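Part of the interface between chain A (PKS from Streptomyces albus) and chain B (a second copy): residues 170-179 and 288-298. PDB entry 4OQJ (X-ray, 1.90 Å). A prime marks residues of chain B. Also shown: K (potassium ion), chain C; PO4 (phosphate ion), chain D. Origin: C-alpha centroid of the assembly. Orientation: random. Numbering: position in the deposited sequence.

Chain A 170-179: DFVATRTAYK
Chain B, residues 288-298: NNDGSDKTGYT

Chain A contributes a helix that includes residue 179 and runs on beyond it, held by i to i+4 bonds such as Tyr178 N to Thr174 O (2.9 Å) and Lys179 N to Arg175 O (2.9 Å). Chain B passes it as the end of a strand followed by a long loop, and the contact buries 562 Å², both sides summed. In the register, Tyr178 CA and Gly291′ CA are the nearest CA pair, 4.7 Å apart.

Asn288′ lies out of reach in extended conformation (phi/psi -144/-177). Asn289′ (-132/148, chi1 t) points toward the helix: its OD1 sits 3.5 Å from Ala177 CB and accepts a bond from Gly291′ N (2.7 Å, 167°), so the side chain both packs on the helix and fixes the turn. Ala177 offers only a methyl group here. Asp290′ (-60/-29, chi1 m) makes no cross-chain contact; its OD2 forms a salt bridge with Lys294′ NZ at 2.7 Å, bracing the loop. Gly291′ adopts phi/psi 70/-149, a positive phi that favours glycine, and its CA comes 3.7 Å from Ala177 O while its O lies 3.4 Å from Tyr178 CD1, at the ring edge.

Ser292′ (-90/-19, chi1 m) donates from OG to Tyr178 O at 2.6 Å. Water 2 donates to the same Ser292′ OG (2.7 Å) and to Lys179 O (3.0 Å), bridging the chains. Asp293′ (-84/75) points away. Lys294′ is extended (-171/168; chi1 p, then t, t, t), and its CG lies 4.0 Å from Tyr178 CE1. The potassium ion ties this segment to the helix, bound by Ser292′ O (2.8 Å), Lys294′ O (2.9 Å) and Tyr178 OH (2.9 Å), with four waters.

Thr295′ (-81/-6, chi1 p) points away. Gly296′ (-180/158) brings its CA to 3.1 Å from Tyr178 OH. Tyr297′ (-51/-41) places its CA over the Tyr178 ring, 3.7 Å from the centroid and 10° off the normal, a CH-pi contact. Its N donates to phosphate O4 (3.1 Å, 172°), while phosphate O2 lies 2.7 Å from Tyr178 OH.

Tyr178 (146 Å²) and Tyr297′ (145 Å²) have the largest covered areas. Tyrosine suits both places: the ring packs while the hydroxyl reaches a polar partner, potassium for Tyr178. Both have chi1 t, with chi2 67° and 51°. Their rings are oblique, centroids 5.5 Å apart, planes at 53°; Tyr178 CB meets Tyr297′ CD1 at 3.6 Å. Buried Thr174 (chi1 p) hydrogen-bonds through OG1 to Tyr297′ OH at 2.6 Å, and Phe171 CD1 (chi1 m) borders Tyr297′ OH at 3.3 Å. Thr298′ (-93/-3, chi1 p) points away.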

# COMPACT_ATOMS: atom_id res chain seq x y z
N ASP A 170 -2.67 -0.36 -11.05
CA ASP A 170 -1.41 -0.99 -10.67
C ASP A 170 -0.19 -0.31 -11.24
O ASP A 170 0.91 -0.50 -10.73
CB ASP A 170 -1.34 -2.44 -11.13
CG ASP A 170 -2.48 -3.27 -10.65
OD1 ASP A 170 -3.63 -2.87 -10.90
OD2 ASP A 170 -2.22 -4.34 -10.04
N PHE A 171 -0.36 0.43 -12.34
CA PHE A 171 0.81 0.85 -13.11
C PHE A 171 1.19 2.30 -12.88
O PHE A 171 2.20 2.73 -13.41
CB PHE A 171 0.57 0.54 -14.59
CG PHE A 171 0.34 -0.92 -14.84
CD1 PHE A 171 1.39 -1.82 -14.78
CD2 PHE A 171 -0.94 -1.41 -15.05
CE1 PHE A 171 1.18 -3.18 -14.97
CE2 PHE A 171 -1.15 -2.77 -15.24
CZ PHE A 171 -0.09 -3.66 -15.19
N VAL A 172 0.45 3.04 -12.05
CA VAL A 172 0.79 4.46 -11.87
C VAL A 172 2.13 4.60 -11.16
O VAL A 172 2.96 5.40 -11.58
CB VAL A 172 -0.29 5.27 -11.10
CG1 VAL A 172 -0.56 4.74 -9.69
CG2 VAL A 172 0.09 6.75 -11.04
N ALA A 173 2.36 3.81 -10.11
CA ALA A 173 3.58 3.94 -9.34
C ALA A 173 4.74 3.33 -10.10
O ALA A 173 5.82 3.90 -10.10
CB ALA A 173 3.43 3.27 -7.95
N THR A 174 4.54 2.18 -10.73
CA THR A 174 5.63 1.53 -11.43
C THR A 174 6.03 2.23 -12.75
O THR A 174 7.20 2.22 -13.11
CB THR A 174 5.29 0.06 -11.74
OG1 THR A 174 4.12 0.01 -12.56
CG2 THR A 174 5.09 -0.71 -10.44
N ARG A 175 5.08 2.80 -13.47
CA ARG A 175 5.42 3.63 -14.63
C ARG A 175 6.33 4.75 -14.21
O ARG A 175 7.34 5.03 -14.87
CB ARG A 175 4.17 4.22 -15.29
CG ARG A 175 4.50 5.10 -16.52
CD ARG A 175 3.26 5.69 -17.14
NE ARG A 175 2.14 4.79 -16.95
CZ ARG A 175 1.95 3.68 -17.64
NH1 ARG A 175 0.93 2.90 -17.35
NH2 ARG A 175 2.78 3.34 -18.62
N THR A 176 6.01 5.38 -13.08
CA THR A 176 6.83 6.46 -12.56
C THR A 176 8.20 5.94 -12.17
O THR A 176 9.21 6.58 -12.47
CB THR A 176 6.13 7.15 -11.37
OG1 THR A 176 4.85 7.65 -11.80
CG2 THR A 176 6.94 8.30 -10.84
N ALA A 177 8.26 4.78 -11.52
CA ALA A 177 9.55 4.22 -11.11
C ALA A 177 10.42 3.93 -12.34
O ALA A 177 11.62 4.22 -12.36
CB ALA A 177 9.35 2.97 -10.30
N TYR A 178 9.80 3.38 -13.38
CA TYR A 178 10.53 3.02 -14.58
C TYR A 178 11.03 4.24 -15.35
O TYR A 178 12.15 4.25 -15.88
CB TYR A 178 9.65 2.17 -15.50
CG TYR A 178 10.34 1.84 -16.80
CD1 TYR A 178 11.46 1.01 -16.81
CD2 TYR A 178 9.90 2.37 -18.01
CE1 TYR A 178 12.12 0.70 -17.98
CE2 TYR A 178 10.56 2.06 -19.21
CZ TYR A 178 11.67 1.23 -19.18
OH TYR A 178 12.36 0.91 -20.32
N LYS A 179 10.22 5.29 -15.41
CA LYS A 179 10.57 6.44 -16.22
C LYS A 179 11.43 7.45 -15.48
O LYS A 179 12.15 8.22 -16.13
CB LYS A 179 9.31 7.12 -16.73
CG LYS A 179 8.57 6.33 -17.78
CD LYS A 179 9.39 6.19 -19.05
CE LYS A 179 8.60 5.46 -20.10
NZ LYS A 179 9.37 5.36 -21.36
N ASN B 288 11.45 -4.07 -3.87
CA ASN B 288 12.16 -3.02 -4.56
C ASN B 288 11.54 -2.82 -5.94
O ASN B 288 10.52 -3.43 -6.28
CB ASN B 288 13.67 -3.33 -4.63
CG ASN B 288 14.00 -4.46 -5.59
OD1 ASN B 288 13.16 -4.90 -6.36
ND2 ASN B 288 15.26 -4.92 -5.57
N ASN B 289 12.12 -1.92 -6.73
CA ASN B 289 11.74 -1.79 -8.13
C ASN B 289 12.99 -1.77 -8.98
O ASN B 289 14.04 -1.25 -8.54
CB ASN B 289 10.88 -0.55 -8.37
CG ASN B 289 10.31 -0.49 -9.78
OD1 ASN B 289 11.00 -0.11 -10.74
ND2 ASN B 289 9.05 -0.89 -9.92
N ASP B 290 12.89 -2.30 -10.19
CA ASP B 290 14.01 -2.31 -11.14
C ASP B 290 14.52 -0.92 -11.50
O ASP B 290 15.70 -0.74 -11.84
CB ASP B 290 13.61 -3.01 -12.43
CG ASP B 290 13.33 -4.48 -12.23
OD1 ASP B 290 13.86 -5.06 -11.26
OD2 ASP B 290 12.57 -5.05 -13.04
N GLY B 291 13.62 0.07 -11.46
CA GLY B 291 13.98 1.39 -11.91
C GLY B 291 14.16 1.37 -13.42
O GLY B 291 13.50 0.59 -14.12
N SER B 292 15.05 2.21 -13.93
CA SER B 292 15.15 2.47 -15.36
C SER B 292 16.11 1.54 -16.09
O SER B 292 16.04 1.42 -17.31
CB SER B 292 15.60 3.92 -15.62
OG SER B 292 14.60 4.84 -15.19
N ASP B 293 17.01 0.90 -15.36
CA ASP B 293 18.18 0.28 -16.01
C ASP B 293 17.83 -1.13 -16.53
O ASP B 293 18.19 -2.16 -15.95
CB ASP B 293 19.35 0.23 -15.03
CG ASP B 293 20.63 -0.26 -15.68
OD1 ASP B 293 20.71 -0.29 -16.93
OD2 ASP B 293 21.57 -0.61 -14.92
N LYS B 294 17.09 -1.15 -17.63
CA LYS B 294 16.68 -2.38 -18.28
C LYS B 294 16.05 -1.97 -19.60
O LYS B 294 15.78 -0.79 -19.81
CB LYS B 294 15.73 -3.19 -17.41
CG LYS B 294 14.36 -2.57 -17.16
CD LYS B 294 13.56 -3.49 -16.25
CE LYS B 294 12.11 -3.11 -16.16
NZ LYS B 294 11.36 -4.09 -15.30
N THR B 295 15.82 -2.93 -20.49
CA THR B 295 15.56 -2.63 -21.90
C THR B 295 14.13 -2.22 -22.24
O THR B 295 13.86 -1.85 -23.38
CB THR B 295 15.90 -3.86 -22.77
OG1 THR B 295 15.03 -4.95 -22.43
CG2 THR B 295 17.35 -4.27 -22.58
N GLY B 296 13.24 -2.28 -21.27
CA GLY B 296 11.86 -1.90 -21.52
C GLY B 296 11.02 -2.04 -20.27
O GLY B 296 11.38 -2.79 -19.38
N TYR B 297 9.90 -1.33 -20.23
CA TYR B 297 9.00 -1.36 -19.08
C TYR B 297 8.63 -2.78 -18.66
O TYR B 297 8.55 -3.08 -17.46
CB TYR B 297 7.73 -0.56 -19.42
CG TYR B 297 6.75 -0.38 -18.28
CD1 TYR B 297 7.17 0.11 -17.04
CD2 TYR B 297 5.40 -0.66 -18.44
CE1 TYR B 297 6.28 0.30 -16.00
CE2 TYR B 297 4.50 -0.47 -17.42
CZ TYR B 297 4.94 0.02 -16.20
OH TYR B 297 4.03 0.20 -15.17
N THR B 298 8.38 -3.65 -19.63
CA THR B 298 7.96 -5.01 -19.35
C THR B 298 9.12 -6.03 -19.28
O THR B 298 8.88 -7.20 -18.99
CB THR B 298 6.97 -5.52 -20.40
OG1 THR B 298 7.53 -5.28 -21.70
CG2 THR B 298 5.62 -4.82 -20.26
K K C . 15.04 1.97 -19.83
P PO4 D . 10.00 1.32 -23.36
O1 PO4 D . 9.29 2.43 -24.11
O2 PO4 D . 11.13 1.92 -22.56
O3 PO4 D . 10.57 0.32 -24.35
O4 PO4 D . 9.02 0.61 -22.46
O HOH W 1 13.25 4.06 -18.58
O HOH W 2 15.03 7.34 -16.05
O HOH W 3 14.62 1.39 -22.94
O HOH W 4 18.16 1.58 -20.12
O HOH W 5 16.74 4.28 -19.90